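Local coordinates for conserved hypothetical protein NMB0706 (Neisseria meningitidis, PDB 1RV9) that is of unknown function but belongs to the multi-copper polyphenol oxidoreductase laccase family and may be an enzyme, at residues A101-T106 / I150-V155; A132-G137 / G143-N148. All blocks are in the same frame, centred on the assembly; numbering follows the deposited sequence.

Contact 1 of 2, residues A101-T106 / I150-V155; sequences ASVDDT and IAAMKV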
ATOM      1  N   ALA A 101       4.464  -6.071  -5.054  1.00  6.55           N
ATOM      2  CA  ALA A 101       5.174  -4.794  -5.134  1.00  5.93           C
ATOM      3  C   ALA A 101       5.694  -4.618  -6.547  1.00  5.77           C
ATOM      4  O   ALA A 101       5.919  -5.597  -7.258  1.00  6.56           O
ATOM      5  CB  ALA A 101       6.342  -4.756  -4.142  1.00  7.15           C
ATOM      6  N   SER A 102       5.855  -3.371  -6.968  1.00  5.30           N
ATOM      7  CA  SER A 102       6.394  -3.105  -8.294  1.00  5.16           C
ATOM      8  C   SER A 102       7.256  -1.852  -8.250  1.00  6.26           C
ATOM      9  O   SER A 102       7.087  -0.987  -7.380  1.00  6.66           O
ATOM     10  CB  SER A 102       5.274  -2.954  -9.337  1.00  7.22           C
ATOM     11  OG  SER A 102       4.588  -1.717  -9.220  1.00  7.12           O
ATOM     12  N   VAL A 103       8.202  -1.781  -9.177  1.00  7.15           N
ATOM     13  CA  VAL A 103       9.110  -0.648  -9.272  1.00  7.58           C
ATOM     14  C   VAL A 103       9.121  -0.128 -10.704  1.00  7.58           C
ATOM     15  O   VAL A 103       8.757  -0.849 -11.637  1.00  7.57           O
ATOM     16  CB  VAL A 103      10.556  -1.059  -8.887  1.00  8.10           C
ATOM     17  CG1 VAL A 103      10.587  -1.596  -7.466  1.00  9.75           C
ATOM     18  CG2 VAL A 103      11.071  -2.116  -9.851  1.00  9.11           C
ATOM     19  N   ASP A 104       9.525   1.126 -10.872  1.00  7.14           N
ATOM     20  CA  ASP A 104       9.614   1.717 -12.201  1.00  7.26           C
ATOM     21  C   ASP A 104      10.546   2.911 -12.252  1.00  8.24           C
ATOM     22  O   ASP A 104      10.652   3.668 -11.291  1.00  8.99           O
ATOM     23  CB  ASP A 104       8.246   2.168 -12.712  1.00  8.95           C
ATOM     24  CG  ASP A 104       8.337   2.801 -14.085  1.00  8.98           C
ATOM     25  OD1 ASP A 104       8.143   4.031 -14.206  1.00  8.18           O
ATOM     26  OD2 ASP A 104       8.635   2.055 -15.045  1.00  8.60           O
ATOM     27  N   ASP A 105      11.210   3.077 -13.394  1.00  8.45           N
ATOM     28  CA  ASP A 105      12.120   4.196 -13.613  1.00 10.03           C
ATOM     29  C   ASP A 105      11.965   4.700 -15.048  1.00 10.93           C
ATOM     30  O   ASP A 105      12.839   5.389 -15.574  1.00 11.65           O
ATOM     31  CB  ASP A 105      13.569   3.756 -13.359  1.00 10.71           C
ATOM     32  CG  ASP A 105      14.087   2.795 -14.416  1.00 12.81           C
ATOM     33  OD1 ASP A 105      13.269   2.184 -15.136  1.00 14.40           O
ATOM     34  OD2 ASP A 105      15.325   2.645 -14.518  1.00 17.15           O
ATOM     35  N   THR A 106      10.838   4.361 -15.670  1.00 11.27           N
ATOM     36  CA  THR A 106      10.572   4.743 -17.058  1.00 11.23           C
ATOM     37  C   THR A 106       9.534   5.842 -17.243  1.00 11.09           C
ATOM     38  O   THR A 106       9.583   6.591 -18.224  1.00 10.89           O
ATOM     39  CB  THR A 106      10.085   3.536 -17.877  1.00 12.17           C
ATOM     40  OG1 THR A 106       8.763   3.172 -17.457  1.00 11.53           O
ATOM     41  CG2 THR A 106      11.021   2.353 -17.690  1.00 12.43           C
ATOM     42  N   ILE A 150      12.982  -2.026  -1.812  1.00  8.63           N
ATOM     43  CA  ILE A 150      14.094  -1.091  -1.711  1.00  9.12           C
ATOM     44  C   ILE A 150      15.264  -1.571  -2.570  1.00  9.14           C
ATOM     45  O   ILE A 150      15.877  -0.788  -3.301  1.00  9.82           O
ATOM     46  CB  ILE A 150      14.537  -0.957  -0.234  1.00  7.99           C
ATOM     47  CG1 ILE A 150      13.472  -0.182   0.548  1.00  9.35           C
ATOM     48  CG2 ILE A 150      15.898  -0.280  -0.139  1.00 10.06           C
ATOM     49  CD1 ILE A 150      13.616  -0.280   2.052  1.00  9.24           C
ATOM     50  N   ALA A 151      15.565  -2.862  -2.488  1.00 10.40           N
ATOM     51  CA  ALA A 151      16.663  -3.433  -3.258  1.00 11.01           C
ATOM     52  C   ALA A 151      16.417  -3.329  -4.757  1.00 11.85           C
ATOM     53  O   ALA A 151      17.326  -3.003  -5.525  1.00 13.20           O
ATOM     54  CB  ALA A 151      16.869  -4.892  -2.871  1.00 12.87           C
ATOM     55  N   ALA A 152      15.183  -3.600  -5.173  1.00 10.34           N
ATOM     56  CA  ALA A 152      14.833  -3.562  -6.587  1.00 11.34           C
ATOM     57  C   ALA A 152      14.911  -2.174  -7.216  1.00 12.13           C
ATOM     58  O   ALA A 152      15.078  -2.047  -8.427  1.00 14.00           O
ATOM     59  CB  ALA A 152      13.442  -4.145  -6.786  1.00 11.84           C
ATOM     60  N   MET A 153      14.793  -1.136  -6.397  1.00 11.87           N
ATOM     61  CA  MET A 153      14.843   0.234  -6.898  1.00 12.40           C
ATOM     62  C   MET A 153      16.239   0.664  -7.329  1.00 14.58           C
ATOM     63  O   MET A 153      16.395   1.551  -8.169  1.00 13.98           O
ATOM     64  CB  MET A 153      14.314   1.197  -5.838  1.00 12.29           C
ATOM     65  CG  MET A 153      12.828   1.046  -5.584  1.00 11.32           C
ATOM     66  SD  MET A 153      12.222   2.241  -4.394  1.00 11.83           S
ATOM     67  CE  MET A 153      12.180   3.719  -5.408  1.00 12.24           C
ATOM     68  N   LYS A 154      17.249   0.036  -6.740  1.00 16.68           N
ATOM     69  CA  LYS A 154      18.640   0.328  -7.065  1.00 17.65           C
ATOM     70  C   LYS A 154      19.067   1.780  -6.891  1.00 18.59           C
ATOM     71  O   LYS A 154      19.842   2.309  -7.689  1.00 20.40           O
ATOM     72  CB  LYS A 154      18.950  -0.113  -8.492  1.00 17.78           C
ATOM     73  CG  LYS A 154      18.800  -1.599  -8.722  1.00 21.14           C
ATOM     74  CD  LYS A 154      19.352  -1.976 -10.085  1.00 24.64           C
ATOM     75  CE  LYS A 154      19.160  -3.451 -10.378  1.00 26.55           C
ATOM     76  NZ  LYS A 154      17.725  -3.795 -10.570  1.00 29.41           N
ATOM     77  N   VAL A 155      18.551   2.427  -5.856  1.00 18.26           N
ATOM     78  CA  VAL A 155      18.932   3.797  -5.558  1.00 18.71           C
ATOM     79  C   VAL A 155      19.360   3.794  -4.097  1.00 17.83           C
ATOM     80  O   VAL A 155      18.901   2.965  -3.312  1.00 17.66           O
ATOM     81  CB  VAL A 155      17.765   4.792  -5.778  1.00 20.27           C
ATOM     82  CG1 VAL A 155      17.590   5.059  -7.267  1.00 20.64           C
ATOM     83  CG2 VAL A 155      16.484   4.236  -5.197  1.00 20.47           C
TER
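Val103, on the strand 101-104, presses one methyl into the notch between Ala152 and Met153 at the C-terminal end of the helix 145-153. The methyl is CG1: it lies 3.9 Å from Ala152 CB on one flank and 3.9 Å from Met153 CG on the other, the two directions being close to perpendicular. With CG1 anti to the carbonyl carbon (chi1 -59°), this branch reaches out to the helix. Alanine suits position 152, where a single CB meets the valine without holding strand and helix further apart, while methionine offers a flexible chain: it meets Val103 at CG and bends at chi3 (76°), and the side chain also packs on Ala130, Phe123 and Met160. Val86, on the neighbouring strand 86-88, touches both Val103 and Ala152 and extends the apolar patch beyond the pair.

Backbone bonds to Val87 and Ala89 hold Val103 in the sheet, and on the helix side Lys154 is the first residue to leave helical backbone angles, with a positive phi. The next strand residue, Asp104, turns its side chain away from the helix and orders the chain beyond the strand. Thr106 OG1 donates to the syn lone pair of Asp104 OD2 at 2.7 Å, weaker bonds run from Thr106 N to both carboxylate oxygens, and Gly107 N adds a bond to OD1. Polar side chains thus work on one side of the strand and hydrocarbon on the other. No hydrogen bond joins strand to helix, so the fit depends on methyl and methylene shape and on the exclusion of water.

Contact 2 of 2, residues A132-G137 / G143-N148; sequences AAAHAG and GGVLQN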
ATOM      1  N   ALA A 132       8.127   3.243  -6.622  1.00  6.59           N
ATOM      2  CA  ALA A 132       7.679   1.889  -6.322  1.00  6.42           C
ATOM      3  C   ALA A 132       6.481   1.911  -5.389  1.00  6.57           C
ATOM      4  O   ALA A 132       6.260   2.879  -4.665  1.00  5.79           O
ATOM      5  CB  ALA A 132       8.812   1.082  -5.684  1.00  7.48           C
ATOM      6  N   ALA A 133       5.711   0.829  -5.420  1.00  5.07           N
ATOM      7  CA  ALA A 133       4.547   0.673  -4.560  1.00  6.41           C
ATOM      8  C   ALA A 133       4.606  -0.744  -4.006  1.00  6.22           C
ATOM      9  O   ALA A 133       4.843  -1.691  -4.756  1.00  6.51           O
ATOM     10  CB  ALA A 133       3.263   0.871  -5.360  1.00  6.32           C
ATOM     11  N   ALA A 134       4.408  -0.885  -2.699  1.00  5.14           N
ATOM     12  CA  ALA A 134       4.444  -2.193  -2.062  1.00  5.83           C
ATOM     13  C   ALA A 134       3.205  -2.447  -1.212  1.00  6.51           C
ATOM     14  O   ALA A 134       2.712  -1.553  -0.518  1.00  6.07           O
ATOM     15  CB  ALA A 134       5.699  -2.323  -1.198  1.00  6.14           C
ATOM     16  N   HIS A 135       2.707  -3.678  -1.289  1.00  6.28           N
ATOM     17  CA  HIS A 135       1.541  -4.123  -0.534  1.00  7.51           C
ATOM     18  C   HIS A 135       2.081  -4.775   0.732  1.00  7.92           C
ATOM     19  O   HIS A 135       2.654  -5.869   0.685  1.00  7.61           O
ATOM     20  CB  HIS A 135       0.755  -5.142  -1.360  1.00  5.83           C
ATOM     21  CG  HIS A 135      -0.350  -5.817  -0.609  1.00  7.21           C
ATOM     22  ND1 HIS A 135      -0.545  -7.181  -0.649  1.00  7.67           N
ATOM     23  CD2 HIS A 135      -1.337  -5.319   0.173  1.00  9.35           C
ATOM     24  CE1 HIS A 135      -1.604  -7.495   0.076  1.00  8.70           C
ATOM     25  NE2 HIS A 135      -2.104  -6.383   0.586  1.00  9.81           N
ATOM     26  N   ALA A 136       1.892  -4.101   1.861  1.00  7.24           N
ATOM     27  CA  ALA A 136       2.399  -4.598   3.127  1.00  9.07           C
ATOM     28  C   ALA A 136       1.360  -5.045   4.141  1.00  9.76           C
ATOM     29  O   ALA A 136       1.039  -4.310   5.079  1.00  9.41           O
ATOM     30  CB  ALA A 136       3.324  -3.546   3.758  1.00  8.42           C
ATOM     31  N   GLY A 137       0.815  -6.241   3.932  1.00  9.59           N
ATOM     32  CA  GLY A 137      -0.110  -6.805   4.895  1.00  8.92           C
ATOM     33  C   GLY A 137       0.855  -7.279   5.967  1.00  8.37           C
ATOM     34  O   GLY A 137       2.067  -7.137   5.781  1.00  8.74           O
ATOM     35  N   GLY A 143       7.595 -10.573   6.223  1.00  9.65           N
ATOM     36  CA  GLY A 143       8.365 -11.381   5.290  1.00  9.09           C
ATOM     37  C   GLY A 143       9.480 -10.665   4.548  1.00  8.65           C
ATOM     38  O   GLY A 143      10.363 -11.318   3.982  1.00  9.00           O
ATOM     39  N   GLY A 144       9.429  -9.334   4.527  1.00  7.85           N
ATOM     40  CA  GLY A 144      10.464  -8.557   3.867  1.00  8.10           C
ATOM     41  C   GLY A 144      10.107  -7.932   2.529  1.00  8.62           C
ATOM     42  O   GLY A 144      10.993  -7.671   1.717  1.00  9.71           O
ATOM     43  N   VAL A 145       8.825  -7.675   2.286  1.00  8.30           N
ATOM     44  CA  VAL A 145       8.436  -7.074   1.014  1.00  7.78           C
ATOM     45  C   VAL A 145       9.040  -5.679   0.848  1.00  7.13           C
ATOM     46  O   VAL A 145       9.413  -5.290  -0.261  1.00  8.10           O
ATOM     47  CB  VAL A 145       6.888  -6.999   0.857  1.00  7.82           C
ATOM     48  CG1 VAL A 145       6.300  -6.025   1.859  1.00  8.33           C
ATOM     49  CG2 VAL A 145       6.528  -6.595  -0.577  1.00  7.68           C
ATOM     50  N   LEU A 146       9.160  -4.933   1.943  1.00  6.63           N
ATOM     51  CA  LEU A 146       9.729  -3.589   1.852  1.00  7.95           C
ATOM     52  C   LEU A 146      11.219  -3.651   1.522  1.00  8.63           C
ATOM     53  O   LEU A 146      11.703  -2.906   0.663  1.00  7.89           O
ATOM     54  CB  LEU A 146       9.498  -2.810   3.151  1.00  8.31           C
ATOM     55  CG  LEU A 146       8.027  -2.572   3.527  1.00  8.14           C
ATOM     56  CD1 LEU A 146       7.943  -1.590   4.683  1.00  8.41           C
ATOM     57  CD2 LEU A 146       7.259  -2.016   2.332  1.00  9.92           C
ATOM     58  N   GLN A 147      11.943  -4.543   2.191  1.00  9.21           N
ATOM     59  CA  GLN A 147      13.373  -4.687   1.933  1.00  9.03           C
ATOM     60  C   GLN A 147      13.619  -5.089   0.482  1.00  9.88           C
ATOM     61  O   GLN A 147      14.540  -4.581  -0.157  1.00 10.63           O
ATOM     62  CB  GLN A 147      14.002  -5.727   2.872  1.00  9.00           C
ATOM     63  CG  GLN A 147      13.976  -5.350   4.351  1.00  9.31           C
ATOM     64  CD  GLN A 147      12.754  -5.881   5.073  1.00 11.93           C
ATOM     65  OE1 GLN A 147      11.623  -5.702   4.620  1.00 10.50           O
ATOM     66  NE2 GLN A 147      12.976  -6.534   6.209  1.00 11.41           N
ATOM     67  N   ASN A 148      12.795  -5.993  -0.046  1.00  9.12           N
ATOM     68  CA  ASN A 148      12.957  -6.431  -1.431  1.00  8.84           C
ATOM     69  C   ASN A 148      12.636  -5.306  -2.412  1.00  8.79           C
ATOM     70  O   ASN A 148      13.255  -5.200  -3.473  1.00  8.03           O
ATOM     71  CB  ASN A 148      12.065  -7.641  -1.730  1.00  9.97           C
ATOM     72  CG  ASN A 148      12.484  -8.876  -0.963  1.00 11.77           C
ATOM     73  OD1 ASN A 148      13.605  -8.952  -0.458  1.00 13.59           O
ATOM     74  ND2 ASN A 148      11.591  -9.855  -0.883  1.00 12.86           N
TER
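Val145 and Leu146, in the first turn of the helix 145-153, face the strand 131-136 with their branches divided between its residues. Val145 points straight at the strand and sets both methyls over one face of the peptide after His135: its CG1 is 3.8 Å from His135 O and 4.3 Å from Ala136 CB, while CG2 leans the other way along the strand, to 4.4 Å from Ala134 CB. A chi1 of 67° puts CG1 between Val145's own backbone N and carbonyl carbon, and CG2 anti to that N, which turns both branches to the strand. Leu146 sets off alongside the strand, yet its CD2 swings in to 3.9 Å from Ala134 CB and touches Ala136 more loosely; Val121, Phe123 and Leu214 pack around the rest of it. Ala134 and Ala136 suit their places because a lone methyl leaves room for these branched side chains between strand and helix.

His135 alternates with these alanines and sends its ring to the opposite face of the strand, leaving its carbonyl to meet Val145. There ND1 is hydrogen-bonded to Asp100 OD1, the ring stacks edge-to-face with His82, and a bound sulfate, probably from the crystallisation liquor, lies about 4 Å from the side chain. Before the helix, Gly144 combines the positive phi of a Schellman motif, closing the helix 138-143, with the N-cap position of the next; a CB there would collide with the preceding carbonyl, which explains the glycine. Its own O accepts a bond from Asn148 N at 3.0 Å. The strand and helix form the first half of a beta-alpha-beta crossover leading to strand 160-164, parallel to 131-136 with strand 119-125 between them, within an alpha-beta-beta-alpha layered fold.

Both contacts lay the helix 145-153 on one sheet, contact 2 with its first turn and contact 1 with its last, their centres 11 Å apart. The strands they use are neighbours: Ser102 N lies 3.0 Å from Ala133 O, probably as a hydrogen bond, and Val103 CG1 packs 3.7 Å from Ala132 CB, continuing one apolar layer beneath the helix. The possible active site lies on the other face of this sheet. His135 belongs to contact 2, and its partner Asp100 directly precedes the strand of contact 1; with Cys118 they are arranged much like a Cys-His-Asp triad, though no catalytic role is established. The sulfate, probably from the crystallisation liquor, may mark a pocket.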